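Local structure of endoglucanase (Humicola insolens, 1DYS) at residues F216-S221 and P241-Y246; G322-P325 and W330-A333; L83-L88 and N114-P119; Q198-I203 and N252-R257. The protein hydrolyses internal beta-1,4-glucosidic linkages of cellulose as a family 6 endoglucanase, taking part in the recycling of plant biomass. One frame throughout, in Å; residues are numbered along the deposited sequence.

Contact 1. Residues F216-S221 and P241-Y246; sequences FSSNVS and PDESRY
The carboxylate of Glu243 and the amide of Asn219 lie stacked, their planes 23° apart, with Asn219 OD1 over Glu243 CD at 3.9 Å. At the rim of the Tyr246 ring, close to its plane, sits Ser218 CB, 3.9 Å from Tyr246 CE2. A third flat group, the Arg245 guanidinium, has Pro241 CG over the centre of one face and Asp242 OD2 at its edge. Glu243 gets to the strand because its chain bends at chi2 (-71°), folding the carboxylate toward the end of strand 215-218. There Glu243 OE1 accepts from Ser218 OG at 2.8 Å, nearly along its C-O axis, in one of the two deposited conformers of Ser218. Glu243 OE2 takes Gly184 N and Asn224 ND2, while the Asn219 amide is fixed by Asp266 O and Asn224 N; Tyr246 OH bonds to Val181 O. On the helix side, Asp242 is the N-cap: its OD1 receives Arg245 N at 2.9 Å and, from the opposite face of the carboxylate, Arg245 NE at 2.9 Å, while Arg245 NH2 joins Asp242 OD2 in a side-on salt bridge. A leucine in place of Glu243 would probably leave Gly184 N and Asn224 ND2 without their acceptor and let the Asn219 amide lose its stacked neighbour. The buried carboxylate thus joins the strand end, the start of helix 243-255, the start of helix 184-187 and the loop at Asn224, close to Asn183 and Asn222, assigned to substrate binding, and the donors around it are likely to stabilise its negative charge.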
loop_
_atom_site.group_PDB
_atom_site.type_symbol
_atom_site.label_atom_id
_atom_site.label_comp_id
_atom_site.label_asym_id
_atom_site.label_seq_id
_atom_site.Cartn_x
_atom_site.Cartn_y
_atom_site.Cartn_z
ATOM N N PHE A 216 10.533 20.835 -14.816
ATOM C CA PHE A 216 10.660 19.426 -14.447
ATOM C C PHE A 216 11.102 19.177 -13.012
ATOM O O PHE A 216 11.679 20.099 -12.441
ATOM C CB PHE A 216 11.727 18.735 -15.370
ATOM C CG PHE A 216 11.463 19.114 -16.824
ATOM C CD1 PHE A 216 10.410 18.532 -17.493
ATOM C CD2 PHE A 216 12.208 20.125 -17.436
ATOM C CE1 PHE A 216 10.088 18.897 -18.791
ATOM C CE2 PHE A 216 11.890 20.475 -18.732
ATOM C CZ PHE A 216 10.843 19.886 -19.405
ATOM N N SER A 217 10.938 17.940 -12.524
ATOM C CA SER A 217 11.508 17.635 -11.208
ATOM C C SER A 217 12.441 16.442 -11.395
ATOM O O SER A 217 12.252 15.669 -12.338
ATOM C CB SER A 217 10.431 17.333 -10.161
ATOM O OG SER A 217 9.552 16.268 -10.571
ATOM N N SER A 218 13.428 16.302 -10.506
ATOM C CA SER A 218 14.334 15.150 -10.605
ATOM C C SER A 218 14.865 14.792 -9.227
ATOM O O SER A 218 14.799 15.581 -8.280
ATOM C CB SER A 218 15.465 15.443 -11.584
ATOM O OG SER A 218 16.370 16.367 -10.992
ATOM N N ASN A 219 15.363 13.552 -9.150
ATOM C CA ASN A 219 15.922 12.980 -7.936
ATOM C C ASN A 219 14.854 12.722 -6.876
ATOM O O ASN A 219 15.257 12.501 -5.700
ATOM C CB ASN A 219 17.038 13.861 -7.334
ATOM C CG ASN A 219 18.128 13.070 -6.609
ATOM O OD1 ASN A 219 18.521 12.050 -7.175
ATOM N ND2 ASN A 219 18.547 13.589 -5.456
ATOM N N VAL A 220 13.567 12.796 -7.219
ATOM C CA VAL A 220 12.533 12.579 -6.200
ATOM C C VAL A 220 12.635 11.135 -5.728
ATOM O O VAL A 220 12.663 10.159 -6.456
ATOM C CB VAL A 220 11.122 12.875 -6.738
ATOM C CG1 VAL A 220 10.117 12.494 -5.640
ATOM C CG2 VAL A 220 11.054 14.335 -7.161
ATOM N N SER A 221 12.777 10.974 -4.415
ATOM C CA SER A 221 12.994 9.731 -3.726
ATOM C C SER A 221 14.350 9.110 -4.004
ATOM O O SER A 221 14.515 7.994 -3.524
ATOM C CB SER A 221 11.926 8.664 -4.013
ATOM O OG SER A 221 10.632 9.290 -3.941
ATOM N N PRO A 241 26.367 13.192 -14.248
ATOM C CA PRO A 241 26.838 12.578 -13.028
ATOM C C PRO A 241 26.432 13.212 -11.724
ATOM O O PRO A 241 26.708 12.636 -10.670
ATOM C CB PRO A 241 28.381 12.483 -13.169
ATOM C CG PRO A 241 28.580 13.815 -13.866
ATOM C CD PRO A 241 27.469 13.944 -14.881
ATOM N N ASP A 242 25.740 14.341 -11.779
ATOM C CA ASP A 242 25.101 14.928 -10.608
ATOM C C ASP A 242 23.834 15.587 -11.143
ATOM O O ASP A 242 23.659 15.623 -12.386
ATOM C CB ASP A 242 25.997 15.796 -9.762
ATOM C CG ASP A 242 26.596 16.973 -10.476
ATOM O OD1 ASP A 242 26.083 17.311 -11.559
ATOM O OD2 ASP A 242 27.580 17.546 -9.956
ATOM N N GLU A 243 22.921 15.932 -10.241
ATOM C CA GLU A 243 21.630 16.465 -10.662
ATOM C C GLU A 243 21.725 17.841 -11.272
ATOM O O GLU A 243 20.922 18.188 -12.142
ATOM C CB GLU A 243 20.647 16.338 -9.500
ATOM C CG GLU A 243 20.436 14.850 -9.167
ATOM C CD GLU A 243 19.632 14.152 -10.263
ATOM O OE1 GLU A 243 18.490 14.613 -10.464
ATOM O OE2 GLU A 243 20.134 13.244 -10.930
ATOM N N SER A 244 22.705 18.639 -10.829
ATOM C CA SER A 244 22.906 19.951 -11.438
ATOM C C SER A 244 23.275 19.734 -12.902
ATOM O O SER A 244 22.702 20.440 -13.737
ATOM C CB SER A 244 24.009 20.733 -10.730
ATOM O OG SER A 244 24.176 21.981 -11.417
ATOM N N ARG A 245 24.160 18.788 -13.239
ATOM C CA ARG A 245 24.490 18.600 -14.652
ATOM C C ARG A 245 23.355 17.907 -15.395
ATOM O O ARG A 245 23.086 18.166 -16.566
ATOM C CB ARG A 245 25.825 17.914 -14.883
ATOM C CG ARG A 245 26.952 18.929 -14.568
ATOM C CD ARG A 245 28.261 18.154 -14.530
ATOM N NE ARG A 245 28.500 17.613 -13.180
ATOM C CZ ARG A 245 29.613 16.928 -12.916
ATOM N NH1 ARG A 245 30.474 16.715 -13.917
ATOM N NH2 ARG A 245 29.855 16.466 -11.704
ATOM N N TYR A 246 22.579 17.072 -14.682
ATOM C CA TYR A 246 21.424 16.452 -15.370
ATOM C C TYR A 246 20.442 17.535 -15.809
ATOM O O TYR A 246 20.009 17.501 -16.966
ATOM C CB TYR A 246 20.751 15.438 -14.443
ATOM C CG TYR A 246 19.506 14.790 -15.030
ATOM C CD1 TYR A 246 19.490 14.219 -16.284
ATOM C CD2 TYR A 246 18.340 14.722 -14.280
ATOM C CE1 TYR A 246 18.353 13.630 -16.824
ATOM C CE2 TYR A 246 17.194 14.141 -14.788
ATOM C CZ TYR A 246 17.213 13.579 -16.054
ATOM O OH TYR A 246 16.074 13.032 -16.591
#

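Contact 2. Residues G322-P325 and W330-A333; sequences GGAP and WFDA
This is a CH-pi contact near the surface, in which the Phe331 ring lies against the loop 322-325 just before helix 332-340, where Phe331 is the N-cap residue. One face of the ring takes two carbons: Ala324 CA stands 3.8 Å from the Phe331 centroid, 19° off the normal, and Pro325 CD 4.0 Å from it. Ala324 CB adds an apolar touch on Phe331 CE2 at 3.6 Å, and Gly322 O meets Phe331 CZ at the ring edge, near its plane. Phe331 holds CG anti to its own N (chi1 -175°), which sends the ring out to the loop. Gly323 passes close to CE1; its backbone angles would jam a CB against the preceding carbonyl oxygen. Pro325 crosses the phenylalanine at about a right angle, its CG 3.4 Å from Trp330 O. Trp330 turns away from this packing and touches Glu314, a residue assigned to substrate binding; its NE1 donates at 2.8 Å, almost straight (167°), to the anti lone pair of Asp332 OD1, while its backbone N bonds to Glu97 of the second subunit. Replacing Phe331 by an alanine would remove the ring and is likely to open a gap under Ala324 CA and Pro325 CD, freeing the loop to shift. The ring thus meets the loop through C-H groups, probably made slightly positive by adjoining peptide nitrogens, and shape and weak electrostatics join the two segments.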
loop_
_atom_site.group_PDB
_atom_site.type_symbol
_atom_site.label_atom_id
_atom_site.label_comp_id
_atom_site.label_asym_id
_atom_site.label_seq_id
_atom_site.Cartn_x
_atom_site.Cartn_y
_atom_site.Cartn_z
ATOM N N GLY A 322 18.386 -3.072 7.299
ATOM C CA GLY A 322 17.762 -3.985 8.262
ATOM C C GLY A 322 16.710 -3.264 9.089
ATOM O O GLY A 322 16.946 -2.146 9.557
ATOM N N GLY A 323 15.537 -3.869 9.257
ATOM C CA GLY A 323 14.476 -3.267 10.052
ATOM C C GLY A 323 13.495 -2.434 9.260
ATOM O O GLY A 323 12.507 -1.928 9.807
ATOM N N ALA A 324 13.690 -2.323 7.946
ATOM C CA ALA A 324 12.787 -1.558 7.109
ATOM C C ALA A 324 11.368 -2.079 7.007
ATOM O O ALA A 324 11.088 -3.223 6.596
ATOM C CB ALA A 324 13.398 -1.526 5.701
ATOM N N PRO A 325 10.408 -1.205 7.315
ATOM C CA PRO A 325 8.985 -1.455 7.178
ATOM C C PRO A 325 8.444 -1.311 5.780
ATOM O O PRO A 325 9.268 -0.956 4.924
ATOM C CB PRO A 325 8.326 -0.413 8.120
ATOM C CG PRO A 325 9.344 0.700 8.138
ATOM C CD PRO A 325 10.716 0.161 7.816
ATOM N N TRP A 330 6.848 4.635 8.740
ATOM C CA TRP A 330 7.956 5.332 9.379
ATOM C C TRP A 330 9.041 4.352 9.797
ATOM O O TRP A 330 8.805 3.258 10.310
ATOM C CB TRP A 330 7.408 6.074 10.595
ATOM C CG TRP A 330 8.465 6.995 11.129
ATOM C CD1 TRP A 330 9.162 6.893 12.276
ATOM C CD2 TRP A 330 8.890 8.210 10.485
ATOM N NE1 TRP A 330 10.040 7.967 12.430
ATOM C CE2 TRP A 330 9.853 8.783 11.324
ATOM C CE3 TRP A 330 8.567 8.861 9.295
ATOM C CZ2 TRP A 330 10.519 9.974 11.029
ATOM C CZ3 TRP A 330 9.195 10.057 8.988
ATOM C CH2 TRP A 330 10.184 10.600 9.846
ATOM N N PHE A 331 10.282 4.726 9.512
ATOM C CA PHE A 331 11.466 3.909 9.737
ATOM C C PHE A 331 12.413 4.767 10.581
ATOM O O PHE A 331 13.281 5.442 10.017
ATOM C CB PHE A 331 12.063 3.528 8.376
ATOM C CG PHE A 331 13.240 2.586 8.377
ATOM C CD1 PHE A 331 13.715 2.010 9.546
ATOM C CD2 PHE A 331 13.848 2.242 7.178
ATOM C CE1 PHE A 331 14.788 1.130 9.534
ATOM C CE2 PHE A 331 14.926 1.376 7.146
ATOM C CZ PHE A 331 15.386 0.827 8.328
ATOM N N ASP A 332 12.135 4.745 11.901
ATOM C CA ASP A 332 12.842 5.712 12.747
ATOM C C ASP A 332 14.337 5.553 12.810
ATOM O O ASP A 332 15.022 6.585 12.881
ATOM C CB ASP A 332 12.161 5.748 14.122
ATOM C CG ASP A 332 12.528 7.029 14.851
ATOM O OD1 ASP A 332 12.029 8.078 14.398
ATOM O OD2 ASP A 332 13.278 6.957 15.856
ATOM N N ALA A 333 14.909 4.341 12.714
ATOM C CA ALA A 333 16.363 4.251 12.698
ATOM C C ALA A 333 16.955 4.935 11.444
ATOM O O ALA A 333 18.080 5.419 11.486
ATOM C CB ALA A 333 16.771 2.780 12.726
#

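Contact 3. Residues L83-L88 and N114-P119; sequences LVLYNL and NEYVNP
Tyr116, in the wider pi-type turn that 114-117 makes within helix 108-126, is the residue that reaches strand 79-85. With CG set opposite the backbone N (chi1 179°), the phenol extends to the strand end, where Tyr116 OH accepts from Tyr86 N at 3.0 Å, the bond moderately bent at 143°. The same hydroxyl also bonds to Ile53 O, so it links the residue just past strand 79-85 with the neighbouring strand 51-53. Over the centre of one ring face lies Asn87 CB, 3.6 Å from the Tyr116 centroid, a CH-pi contact only 8° off the normal. The Asn87 amide stands steeply to the ring, with its ND2 held by Glu101. Leu85 brings CG to 3.7 Å from Tyr116 CE2 and sets CD2 at the ring edge. Next in sequence, the Val117 side chain touches Tyr112 and Tyr165, and at Pro119, which has no N-H to give, the helix is kinked. Such strand-to-helix packing belongs to the distorted parallel beta/alpha barrel of family 6 glycoside hydrolases, whose catalytic residues gather at the C-terminal strand ends; here the neighbouring Tyr86 OH bonds to Asp92, one of two residues assigned as proton donors.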
loop_
_atom_site.group_PDB
_atom_site.type_symbol
_atom_site.label_atom_id
_atom_site.label_comp_id
_atom_site.label_asym_id
_atom_site.label_seq_id
_atom_site.Cartn_x
_atom_site.Cartn_y
_atom_site.Cartn_z
ATOM N N LEU A 83 3.126 19.917 -3.736
ATOM C CA LEU A 83 2.209 18.762 -3.759
ATOM C C LEU A 83 2.738 17.756 -4.790
ATOM O O LEU A 83 3.174 18.185 -5.860
ATOM C CB LEU A 83 0.781 19.133 -4.179
ATOM C CG LEU A 83 0.065 20.103 -3.227
ATOM C CD1 LEU A 83 -1.312 20.432 -3.834
ATOM C CD2 LEU A 83 -0.052 19.514 -1.846
ATOM N N VAL A 84 2.605 16.464 -4.498
ATOM C CA VAL A 84 3.043 15.445 -5.473
ATOM C C VAL A 84 1.749 14.802 -6.015
ATOM O O VAL A 84 0.970 14.324 -5.215
ATOM C CB VAL A 84 3.906 14.345 -4.835
ATOM C CG1 VAL A 84 4.474 13.474 -5.962
ATOM C CG2 VAL A 84 5.081 14.959 -4.060
ATOM N N LEU A 85 1.512 14.960 -7.308
ATOM C CA LEU A 85 0.304 14.388 -7.939
ATOM C C LEU A 85 0.796 13.042 -8.446
ATOM O O LEU A 85 1.616 12.976 -9.382
ATOM C CB LEU A 85 -0.127 15.352 -9.055
ATOM C CG LEU A 85 -1.470 15.026 -9.708
ATOM C CD1 LEU A 85 -2.122 16.320 -10.170
ATOM C CD2 LEU A 85 -1.277 14.051 -10.853
ATOM N N TYR A 86 0.332 11.980 -7.777
ATOM C CA TYR A 86 0.892 10.653 -8.034
ATOM C C TYR A 86 -0.152 9.551 -7.916
ATOM O O TYR A 86 -0.213 8.910 -6.874
ATOM C CB TYR A 86 2.048 10.423 -7.038
ATOM C CG TYR A 86 2.806 9.142 -7.052
ATOM C CD1 TYR A 86 3.366 8.606 -8.208
ATOM C CD2 TYR A 86 3.002 8.398 -5.878
ATOM C CE1 TYR A 86 4.118 7.433 -8.223
ATOM C CE2 TYR A 86 3.715 7.224 -5.866
ATOM C CZ TYR A 86 4.272 6.736 -7.038
ATOM O OH TYR A 86 4.988 5.555 -6.995
ATOM N N ASN A 87 -0.953 9.397 -8.964
ATOM C CA ASN A 87 -1.940 8.279 -8.929
ATOM C C ASN A 87 -2.215 7.753 -10.316
ATOM O O ASN A 87 -3.340 7.279 -10.632
ATOM C CB ASN A 87 -3.193 8.772 -8.216
ATOM C CG ASN A 87 -4.036 7.602 -7.695
ATOM O OD1 ASN A 87 -3.561 6.475 -7.559
ATOM N ND2 ASN A 87 -5.292 7.888 -7.405
ATOM N N LEU A 88 -1.202 7.746 -11.183
ATOM C CA LEU A 88 -1.412 7.271 -12.557
ATOM C C LEU A 88 -1.928 5.858 -12.627
ATOM O O LEU A 88 -1.579 4.938 -11.868
ATOM C CB LEU A 88 -0.007 7.274 -13.235
ATOM C CG LEU A 88 0.040 7.315 -14.763
ATOM C CD1 LEU A 88 -0.553 8.622 -15.277
ATOM C CD2 LEU A 88 1.487 7.150 -15.230
ATOM N N ASN A 114 -11.732 11.738 -13.447
ATOM C CA ASN A 114 -12.901 12.214 -12.728
ATOM C C ASN A 114 -12.829 12.111 -11.226
ATOM O O ASN A 114 -13.404 12.995 -10.566
ATOM C CB ASN A 114 -14.135 11.424 -13.261
ATOM C CG ASN A 114 -14.226 11.641 -14.774
ATOM O OD1 ASN A 114 -14.078 12.754 -15.260
ATOM N ND2 ASN A 114 -14.437 10.594 -15.556
ATOM N N GLU A 115 -12.157 11.127 -10.674
ATOM C CA GLU A 115 -12.117 10.963 -9.230
ATOM C C GLU A 115 -10.800 11.464 -8.613
ATOM O O GLU A 115 -10.826 11.570 -7.376
ATOM C CB GLU A 115 -12.308 9.477 -8.873
ATOM C CG GLU A 115 -13.707 8.950 -9.164
ATOM C CD GLU A 115 -13.900 7.515 -8.693
ATOM O OE1 GLU A 115 -13.806 7.216 -7.479
ATOM O OE2 GLU A 115 -14.087 6.628 -9.542
ATOM N N TYR A 116 -9.791 11.721 -9.457
ATOM C CA TYR A 116 -8.516 12.166 -8.869
ATOM C C TYR A 116 -8.064 13.518 -9.435
ATOM O O TYR A 116 -8.024 14.432 -8.598
ATOM C CB TYR A 116 -7.469 11.057 -8.981
ATOM C CG TYR A 116 -6.119 11.467 -8.423
ATOM C CD1 TYR A 116 -5.871 11.458 -7.055
ATOM C CD2 TYR A 116 -5.124 11.911 -9.270
ATOM C CE1 TYR A 116 -4.642 11.867 -6.535
ATOM C CE2 TYR A 116 -3.878 12.331 -8.763
ATOM C CZ TYR A 116 -3.656 12.281 -7.409
ATOM O OH TYR A 116 -2.441 12.689 -6.885
ATOM N N VAL A 117 -7.864 13.648 -10.743
ATOM C CA VAL A 117 -7.447 14.964 -11.241
ATOM C C VAL A 117 -8.520 16.034 -11.034
ATOM O O VAL A 117 -8.198 17.113 -10.511
ATOM C CB VAL A 117 -7.026 14.857 -12.720
ATOM C CG1 VAL A 117 -6.674 16.192 -13.307
ATOM C CG2 VAL A 117 -5.802 13.912 -12.812
ATOM N N ASN A 118 -9.793 15.758 -11.357
ATOM C CA ASN A 118 -10.771 16.850 -11.189
ATOM C C ASN A 118 -10.821 17.431 -9.812
ATOM O O ASN A 118 -10.699 18.665 -9.648
ATOM C CB ASN A 118 -12.133 16.421 -11.728
ATOM C CG ASN A 118 -12.067 16.276 -13.232
ATOM O OD1 ASN A 118 -11.147 16.572 -13.987
ATOM N ND2 ASN A 118 -13.188 15.734 -13.755
ATOM N N PRO A 119 -10.940 16.642 -8.782
ATOM C CA PRO A 119 -11.012 17.094 -7.405
ATOM C C PRO A 119 -9.720 17.799 -7.013
ATOM O O PRO A 119 -9.764 18.786 -6.267
ATOM C CB PRO A 119 -11.407 15.948 -6.480
ATOM C CG PRO A 119 -11.546 14.808 -7.437
ATOM C CD PRO A 119 -11.251 15.205 -8.861
#

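Contact 4. Residues Q198-I203 and N252-R257; sequences QEVATI and NAMRQR
Gln198 and Val200 meet Met254 and Arg257 where helix 190-207 passes the C-terminal part of helix 243-255. The first segment is regular helix, Gln198 O accepting from Thr202 N and also, from the other face of its carbonyl plane, from Thr202 OG1 at 3.1 Å. In the second segment Arg257 N turns back to Met254 O, a tighter i to i-3 bond. From that point the arginine chain runs extended from CG to NE and carries its guanidinium across to Gln198. Arg257 NH1 donates to Gln198 OE1 at 2.8 Å, almost dead straight (177°) and in the guanidinium plane, yet it stands well above the amide plane of the acceptor (62°). The glutamine bend at chi2 (61°) curls OE1 back to that meeting point. The backbone of Gln198 lies over one guanidinium face. One water closes the corner, accepting from Arg257 NH2 at 2.9 Å and donating to Gln198 OE1 at 3.3 Å, and NH2 has a salt bridge to Glu194 besides. Deeper in, Val200 CG2 packs on Met254 CE at 3.7 Å, the side chains crossing at about a right angle, with Ile141 and Leu259 close by. This helix-to-helix packing, away from the catalytic and substrate-binding residues, rests on a buried apolar touch and an outer polar one to Arg257, past the helix; Glu194 would probably offset its charge, while Gln198 OE1 and the water take up N-H groups.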
loop_
_atom_site.group_PDB
_atom_site.type_symbol
_atom_site.label_atom_id
_atom_site.label_comp_id
_atom_site.label_asym_id
_atom_site.label_seq_id
_atom_site.Cartn_x
_atom_site.Cartn_y
_atom_site.Cartn_z
ATOM N N GLN A 198 11.584 14.001 -26.146
ATOM C CA GLN A 198 10.550 13.621 -27.096
ATOM C C GLN A 198 9.270 13.249 -26.347
ATOM O O GLN A 198 8.159 13.604 -26.732
ATOM C CB GLN A 198 11.023 12.451 -27.980
ATOM C CG GLN A 198 9.957 12.046 -29.016
ATOM C CD GLN A 198 9.713 13.265 -29.910
ATOM O OE1 GLN A 198 10.684 13.704 -30.531
ATOM N NE2 GLN A 198 8.508 13.816 -29.946
ATOM N N GLU A 199 9.471 12.503 -25.249
ATOM C CA GLU A 199 8.326 12.122 -24.409
ATOM C C GLU A 199 7.611 13.333 -23.861
ATOM O O GLU A 199 6.368 13.391 -23.873
ATOM C CB GLU A 199 8.786 11.198 -23.290
ATOM C CG GLU A 199 7.815 10.100 -22.902
ATOM C CD GLU A 199 6.998 9.497 -24.020
ATOM O OE1 GLU A 199 7.471 9.279 -25.145
ATOM O OE2 GLU A 199 5.800 9.222 -23.725
ATOM N N VAL A 200 8.344 14.320 -23.336
ATOM C CA VAL A 200 7.750 15.558 -22.858
ATOM C C VAL A 200 7.056 16.293 -24.003
ATOM O O VAL A 200 5.964 16.809 -23.808
ATOM C CB VAL A 200 8.863 16.410 -22.206
ATOM C CG1 VAL A 200 8.376 17.791 -21.870
ATOM C CG2 VAL A 200 9.419 15.692 -20.970
ATOM N N ALA A 201 7.711 16.345 -25.184
ATOM C CA ALA A 201 7.034 17.055 -26.273
ATOM C C ALA A 201 5.699 16.367 -26.598
ATOM O O ALA A 201 4.710 17.078 -26.797
ATOM C CB ALA A 201 7.881 17.223 -27.517
ATOM N N THR A 202 5.668 15.056 -26.709
ATOM C CA THR A 202 4.437 14.324 -27.011
ATOM C C THR A 202 3.370 14.561 -25.962
ATOM O O THR A 202 2.210 14.770 -26.317
ATOM C CB THR A 202 4.742 12.826 -27.134
ATOM O OG1 THR A 202 5.637 12.645 -28.235
ATOM C CG2 THR A 202 3.485 11.996 -27.324
ATOM N N ILE A 203 3.724 14.487 -24.672
ATOM C CA ILE A 203 2.775 14.753 -23.608
ATOM C C ILE A 203 2.220 16.163 -23.633
ATOM O O ILE A 203 1.025 16.356 -23.361
ATOM C CB ILE A 203 3.402 14.492 -22.214
ATOM C CG1 ILE A 203 3.479 12.967 -22.073
ATOM C CG2 ILE A 203 2.654 15.138 -21.066
ATOM C CD1 ILE A 203 4.474 12.510 -21.040
ATOM N N ASN A 252 19.071 21.892 -21.922
ATOM C CA ASN A 252 19.643 22.154 -23.254
ATOM C C ASN A 252 18.911 21.426 -24.371
ATOM O O ASN A 252 18.624 21.996 -25.443
ATOM C CB ASN A 252 21.140 21.803 -23.195
ATOM C CG ASN A 252 21.959 22.796 -22.390
ATOM O OD1 ASN A 252 21.471 23.821 -21.896
ATOM N ND2 ASN A 252 23.250 22.557 -22.173
ATOM N N ALA A 253 18.495 20.173 -24.155
ATOM C CA ALA A 253 17.733 19.383 -25.089
ATOM C C ALA A 253 16.352 20.011 -25.282
ATOM O O ALA A 253 15.881 20.082 -26.416
ATOM C CB ALA A 253 17.557 17.936 -24.658
ATOM N N MET A 254 15.709 20.450 -24.206
ATOM C CA MET A 254 14.408 21.088 -24.296
ATOM C C MET A 254 14.424 22.403 -25.054
ATOM O O MET A 254 13.511 22.748 -25.795
ATOM C CB MET A 254 13.860 21.347 -22.879
ATOM C CG MET A 254 13.671 20.039 -22.120
ATOM S SD MET A 254 12.294 19.004 -22.705
ATOM C CE MET A 254 12.569 17.605 -21.595
ATOM N N ARG A 255 15.440 23.203 -24.757
ATOM C CA ARG A 255 15.618 24.522 -25.352
ATOM C C ARG A 255 15.655 24.507 -26.862
ATOM O O ARG A 255 15.032 25.308 -27.557
ATOM C CB ARG A 255 16.939 25.057 -24.769
ATOM C CG ARG A 255 17.368 26.352 -25.437
ATOM C CD ARG A 255 18.523 26.961 -24.676
ATOM N NE ARG A 255 18.186 27.204 -23.275
ATOM C CZ ARG A 255 18.771 26.614 -22.250
ATOM N NH1 ARG A 255 19.712 25.696 -22.466
ATOM N NH2 ARG A 255 18.440 26.866 -21.001
ATOM N N GLN A 256 16.355 23.529 -27.438
ATOM C CA GLN A 256 16.512 23.294 -28.845
ATOM C C GLN A 256 15.226 22.841 -29.525
ATOM O O GLN A 256 15.122 22.837 -30.758
ATOM C CB GLN A 256 17.552 22.197 -29.109
ATOM C CG GLN A 256 18.987 22.662 -29.077
ATOM C CD GLN A 256 19.150 24.063 -29.650
ATOM O OE1 GLN A 256 19.620 24.954 -28.951
ATOM N NE2 GLN A 256 18.700 24.252 -30.881
ATOM N N ARG A 257 14.262 22.383 -28.728
ATOM C CA ARG A 257 12.973 21.959 -29.254
ATOM C C ARG A 257 11.935 23.016 -28.873
ATOM O O ARG A 257 10.723 22.903 -29.062
ATOM C CB ARG A 257 12.554 20.580 -28.773
ATOM C CG ARG A 257 13.508 19.426 -29.079
ATOM C CD ARG A 257 13.131 18.256 -28.174
ATOM N NE ARG A 257 13.695 16.977 -28.522
ATOM C CZ ARG A 257 13.079 15.936 -29.080
ATOM N NH1 ARG A 257 11.814 15.974 -29.458
ATOM N NH2 ARG A 257 13.803 14.838 -29.273
HETATM O O HOH W 1 13.607 12.213 -30.500
#

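From the N terminus, contact 3 closes first, bringing helix 108-126 back onto strand 79-85. Contact 4 then opens at 198-203 on helix 190-207 and closes only at 252-257, and contact 1 (216-221 with 241-246) is nested inside that loop; no two contacts cross. Contacts 1 and 4 share helix 243-255 and touch through the Phe216 ring, whose CZ lies 3.6 Å from Met254 CE and whose CE1 lies 3.7 Å from Val200 CG1. Contacts 1 and 3 reach the same parallel sheet on opposite sides of the chain's centre. Contact 2 closes a short late loop before helix 332-340, its centre about 39 Å from that of contact 4.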